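Local coordinates for carbohydrate binding family 6 (PDB 5A8C), which probably hydrolyses terminal alpha-L-arabinofuranosyl linkages as a family 43 glycoside hydrolase built on a five-bladed beta-propeller, at residues Ser64-Thr76 with Glu87-Ser101. Numbering follows the deposited sequence. Where two conformers were deposited one is given.
Sequences STYNIPDITCIST and EVFNAKRDSRWASVS
Thr72 OG1 donates to Glu87 OE2 at 2.7 Å, meeting the oxygen on its anti side, 26° out of the carboxylate plane. A bend in the Glu87 chain (chi2 68°) brings the acid alongside the threonine, and Arg35 forms a salt bridge with the same oxygen. Glu87 OE1 lies 4.5 Å from Asp70 OD2; one water donates to both, and a second links Asp70 OD2 to Asn90 ND2. The Asp70 carboxylate rests on the glutamate's methylene, Asp70 CG to Glu87 CG 3.5 Å.

Strands 70-76 and 83-90 are the last two of a four-stranded antiparallel propeller blade. Asp70 pairs with Asn90 and Thr72 with Glu87, so Val88 and Phe89 both face Ile71, consistent with a classic beta bulge; Val88 N donates to Ile71 O (2.8 Å) and Ile71 N to Phe89 O (2.9 Å). Beyond it Ala91 N bonds Pro69 O, and Ser101 N bonds Ile68 O at 174°. Ile68 and Tyr66 then lead to a pocket holding Tris, hydrogen-bonded by Tyr66 OH.

On the other face Ile71, in one of two conformers, places CG1 4.2 Å from Phe89 CD2, at the ring's edge; Ser101 O is buried without a polar partner. Cys73 CB packs on Val88 CG1. This hairpin thus has a hydrated acidic face, where water and Arg35 probably ease carboxylate repulsion, and a largely apolar one, where Leu115 touches Phe89.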
# COMPACT_ATOMS: atom_id res chain seq x y z
N SER A 64 1.25 -22.41 1.66
CA SER A 64 0.76 -22.07 3.00
C SER A 64 1.26 -20.69 3.44
O SER A 64 1.23 -20.37 4.62
CB SER A 64 1.15 -23.14 3.98
OG SER A 64 2.56 -23.22 4.04
N THR A 65 1.71 -19.87 2.50
CA THR A 65 2.04 -18.48 2.75
C THR A 65 1.99 -17.77 1.39
O THR A 65 1.65 -18.35 0.36
CB THR A 65 3.39 -18.34 3.49
OG1 THR A 65 3.52 -16.96 3.87
CG2 THR A 65 4.51 -18.72 2.61
N TYR A 66 2.28 -16.48 1.44
CA TYR A 66 2.30 -15.66 0.26
C TYR A 66 3.23 -16.22 -0.81
O TYR A 66 4.24 -16.85 -0.50
CB TYR A 66 2.73 -14.23 0.61
CG TYR A 66 1.87 -13.58 1.65
CD1 TYR A 66 0.60 -13.13 1.34
CD2 TYR A 66 2.30 -13.43 2.95
CE1 TYR A 66 -0.24 -12.57 2.29
CE2 TYR A 66 1.49 -12.86 3.92
CZ TYR A 66 0.24 -12.41 3.56
OH TYR A 66 -0.59 -11.80 4.46
N ASN A 67 2.92 -15.90 -2.07
CA ASN A 67 3.84 -16.11 -3.18
C ASN A 67 3.74 -14.89 -4.09
O ASN A 67 2.99 -14.91 -5.06
CB ASN A 67 3.55 -17.41 -3.91
CG ASN A 67 4.54 -17.67 -4.99
OD1 ASN A 67 5.58 -16.98 -5.13
ND2 ASN A 67 4.22 -18.67 -5.81
N ILE A 68 4.43 -13.82 -3.68
CA ILE A 68 4.36 -12.50 -4.31
C ILE A 68 5.80 -12.14 -4.76
O ILE A 68 6.54 -11.48 -4.02
CB ILE A 68 3.82 -11.44 -3.35
CG1 ILE A 68 2.42 -11.81 -2.82
CG2 ILE A 68 3.76 -10.09 -4.05
CD1 ILE A 68 2.05 -11.03 -1.56
N PRO A 69 6.21 -12.58 -5.96
CA PRO A 69 7.58 -12.38 -6.41
C PRO A 69 7.78 -11.07 -7.14
O PRO A 69 8.91 -10.70 -7.46
CB PRO A 69 7.81 -13.59 -7.32
CG PRO A 69 6.46 -13.87 -7.91
CD PRO A 69 5.52 -13.59 -6.77
N ASP A 70 6.67 -10.45 -7.52
CA ASP A 70 6.67 -9.33 -8.45
C ASP A 70 5.46 -8.41 -8.18
O ASP A 70 4.61 -8.74 -7.36
CB ASP A 70 6.83 -9.84 -9.91
CG ASP A 70 5.91 -10.95 -10.33
OD1 ASP A 70 4.92 -11.19 -9.64
OD2 ASP A 70 6.17 -11.52 -11.41
N ILE A 71 5.47 -7.28 -8.89
CA ILE A 71 4.49 -6.21 -8.74
C ILE A 71 3.78 -6.02 -10.10
O ILE A 71 4.44 -5.75 -11.09
CB ILE A 71 5.17 -4.92 -8.33
CG1 ILE A 71 5.85 -5.04 -7.02
CG2 ILE A 71 4.19 -3.74 -8.38
CD1 ILE A 71 4.95 -5.37 -5.92
N THR A 72 2.45 -6.04 -10.06
CA THR A 72 1.60 -5.80 -11.23
C THR A 72 1.26 -4.34 -11.32
O THR A 72 1.05 -3.69 -10.30
CB THR A 72 0.27 -6.61 -11.04
OG1 THR A 72 0.57 -7.98 -10.87
CG2 THR A 72 -0.69 -6.37 -12.17
N CYS A 73 1.12 -3.81 -12.55
CA CYS A 73 0.65 -2.43 -12.71
C CYS A 73 -0.47 -2.43 -13.75
O CYS A 73 -0.33 -3.02 -14.84
CB CYS A 73 1.78 -1.54 -13.21
SG CYS A 73 1.37 0.15 -13.56
N ILE A 74 -1.56 -1.72 -13.43
CA ILE A 74 -2.67 -1.44 -14.37
C ILE A 74 -2.90 0.07 -14.34
O ILE A 74 -2.56 0.75 -13.39
CB ILE A 74 -3.93 -2.26 -14.01
CG1 ILE A 74 -4.57 -1.81 -12.71
CG2 ILE A 74 -3.64 -3.74 -14.03
CD1 ILE A 74 -5.88 -2.50 -12.39
N SER A 75 -3.55 0.59 -15.39
CA SER A 75 -3.84 2.02 -15.39
C SER A 75 -5.06 2.32 -16.19
O SER A 75 -5.54 1.55 -17.03
CB SER A 75 -2.68 2.87 -15.91
OG SER A 75 -2.57 2.79 -17.33
N THR A 76 -5.55 3.55 -15.99
CA THR A 76 -6.71 4.05 -16.71
C THR A 76 -6.61 5.55 -16.91
O THR A 76 -6.03 6.24 -16.11
CB THR A 76 -7.99 3.73 -15.94
OG1 THR A 76 -9.15 3.98 -16.77
CG2 THR A 76 -8.13 4.51 -14.63
N GLU A 87 3.84 -7.23 -15.08
CA GLU A 87 4.61 -7.14 -13.89
C GLU A 87 5.81 -6.26 -14.18
O GLU A 87 6.64 -6.58 -14.99
CB GLU A 87 4.96 -8.51 -13.30
CG GLU A 87 3.81 -9.13 -12.48
CD GLU A 87 2.63 -9.51 -13.34
OE1 GLU A 87 2.81 -10.42 -14.18
OE2 GLU A 87 1.56 -8.94 -13.18
N VAL A 88 5.90 -5.14 -13.46
CA VAL A 88 6.86 -4.07 -13.71
C VAL A 88 8.09 -4.12 -12.83
O VAL A 88 9.03 -3.39 -13.09
CB VAL A 88 6.15 -2.69 -13.59
CG1 VAL A 88 5.03 -2.58 -14.60
CG2 VAL A 88 5.66 -2.43 -12.15
N PHE A 89 8.09 -5.02 -11.84
CA PHE A 89 9.22 -5.22 -10.96
C PHE A 89 9.16 -6.66 -10.51
O PHE A 89 8.12 -7.11 -10.07
CB PHE A 89 9.17 -4.30 -9.70
CG PHE A 89 10.27 -4.50 -8.73
CD1 PHE A 89 11.58 -4.17 -9.06
CD2 PHE A 89 10.03 -5.11 -7.51
CE1 PHE A 89 12.60 -4.38 -8.16
CE2 PHE A 89 11.06 -5.30 -6.60
CZ PHE A 89 12.33 -4.96 -6.94
N ASN A 90 10.34 -7.33 -10.52
CA ASN A 90 10.48 -8.69 -10.04
C ASN A 90 11.67 -8.68 -9.10
O ASN A 90 12.74 -8.32 -9.54
CB ASN A 90 10.67 -9.65 -11.23
CG ASN A 90 10.93 -11.06 -10.80
OD1 ASN A 90 11.95 -11.35 -10.18
ND2 ASN A 90 10.02 -11.95 -11.09
N ALA A 91 11.48 -9.03 -7.84
CA ALA A 91 12.57 -8.85 -6.87
C ALA A 91 13.83 -9.60 -7.23
O ALA A 91 14.93 -9.05 -7.14
CB ALA A 91 12.09 -9.18 -5.49
N LYS A 92 13.71 -10.85 -7.64
CA LYS A 92 14.93 -11.62 -7.99
C LYS A 92 15.63 -11.10 -9.22
O LYS A 92 16.84 -11.13 -9.31
CB LYS A 92 14.60 -13.07 -8.15
CG LYS A 92 14.32 -13.81 -6.85
CD LYS A 92 14.09 -15.28 -7.02
CE LYS A 92 13.83 -16.03 -5.73
NZ LYS A 92 13.90 -17.50 -5.93
N ARG A 93 14.85 -10.66 -10.21
CA ARG A 93 15.43 -10.19 -11.46
C ARG A 93 16.00 -8.77 -11.35
O ARG A 93 16.91 -8.41 -12.07
CB ARG A 93 14.34 -10.22 -12.53
CG ARG A 93 14.76 -9.97 -13.96
CD ARG A 93 13.57 -9.77 -14.90
NE ARG A 93 12.81 -8.59 -14.52
CZ ARG A 93 11.52 -8.37 -14.81
NH1 ARG A 93 10.84 -9.21 -15.61
NH2 ARG A 93 10.89 -7.28 -14.33
N ASP A 94 15.37 -7.95 -10.50
CA ASP A 94 15.53 -6.49 -10.56
C ASP A 94 16.14 -5.92 -9.28
O ASP A 94 16.27 -4.70 -9.21
CB ASP A 94 14.17 -5.84 -10.84
CG ASP A 94 13.54 -6.25 -12.14
OD1 ASP A 94 14.29 -6.56 -13.11
OD2 ASP A 94 12.29 -6.23 -12.23
N SER A 95 16.56 -6.75 -8.33
CA SER A 95 17.32 -6.37 -7.19
C SER A 95 18.45 -7.35 -7.00
O SER A 95 18.38 -8.50 -7.44
CB SER A 95 16.50 -6.32 -5.92
OG SER A 95 16.33 -7.59 -5.36
N ARG A 96 19.47 -6.92 -6.27
CA ARG A 96 20.63 -7.75 -5.97
C ARG A 96 20.50 -8.49 -4.66
O ARG A 96 21.32 -9.37 -4.41
CB ARG A 96 21.88 -6.91 -5.98
CG ARG A 96 22.25 -6.44 -7.37
CD ARG A 96 23.52 -5.65 -7.35
NE ARG A 96 23.29 -4.27 -6.95
CZ ARG A 96 24.17 -3.50 -6.30
NH1 ARG A 96 25.30 -4.01 -5.88
NH2 ARG A 96 23.94 -2.22 -6.15
N TRP A 97 19.47 -8.21 -3.88
CA TRP A 97 19.41 -8.73 -2.52
C TRP A 97 18.06 -9.33 -2.11
O TRP A 97 18.00 -10.06 -1.15
CB TRP A 97 19.82 -7.62 -1.51
CG TRP A 97 18.83 -6.47 -1.55
CD1 TRP A 97 18.81 -5.41 -2.41
CD2 TRP A 97 17.65 -6.34 -0.76
NE1 TRP A 97 17.67 -4.65 -2.22
CE2 TRP A 97 16.94 -5.20 -1.22
CE3 TRP A 97 17.09 -7.08 0.30
CZ2 TRP A 97 15.75 -4.81 -0.65
CZ3 TRP A 97 15.90 -6.67 0.85
CH2 TRP A 97 15.23 -5.55 0.37
N ALA A 98 16.98 -8.96 -2.82
CA ALA A 98 15.63 -9.35 -2.39
C ALA A 98 15.10 -10.49 -3.22
O ALA A 98 15.50 -10.70 -4.35
CB ALA A 98 14.70 -8.14 -2.48
N SER A 99 14.16 -11.21 -2.63
CA SER A 99 13.52 -12.38 -3.20
C SER A 99 12.04 -12.18 -3.51
O SER A 99 11.49 -12.89 -4.37
CB SER A 99 13.70 -13.58 -2.24
OG SER A 99 15.08 -13.84 -2.05
N VAL A 100 11.37 -11.31 -2.77
CA VAL A 100 9.92 -11.11 -2.89
C VAL A 100 9.64 -9.61 -2.89
O VAL A 100 10.48 -8.82 -2.43
CB VAL A 100 9.14 -11.88 -1.80
CG1 VAL A 100 9.52 -13.33 -1.75
CG2 VAL A 100 9.32 -11.23 -0.45
N SER A 101 8.43 -9.25 -3.29
CA SER A 101 8.08 -7.83 -3.39
C SER A 101 6.66 -7.58 -2.91
O SER A 101 5.75 -7.48 -3.70
CB SER A 101 8.26 -7.34 -4.82
OG SER A 101 7.46 -8.00 -5.74
O HOH W 1 11.15 -12.33 -7.14
O HOH W 2 8.06 -10.95 -13.23
O HOH W 3 4.63 -12.29 -13.63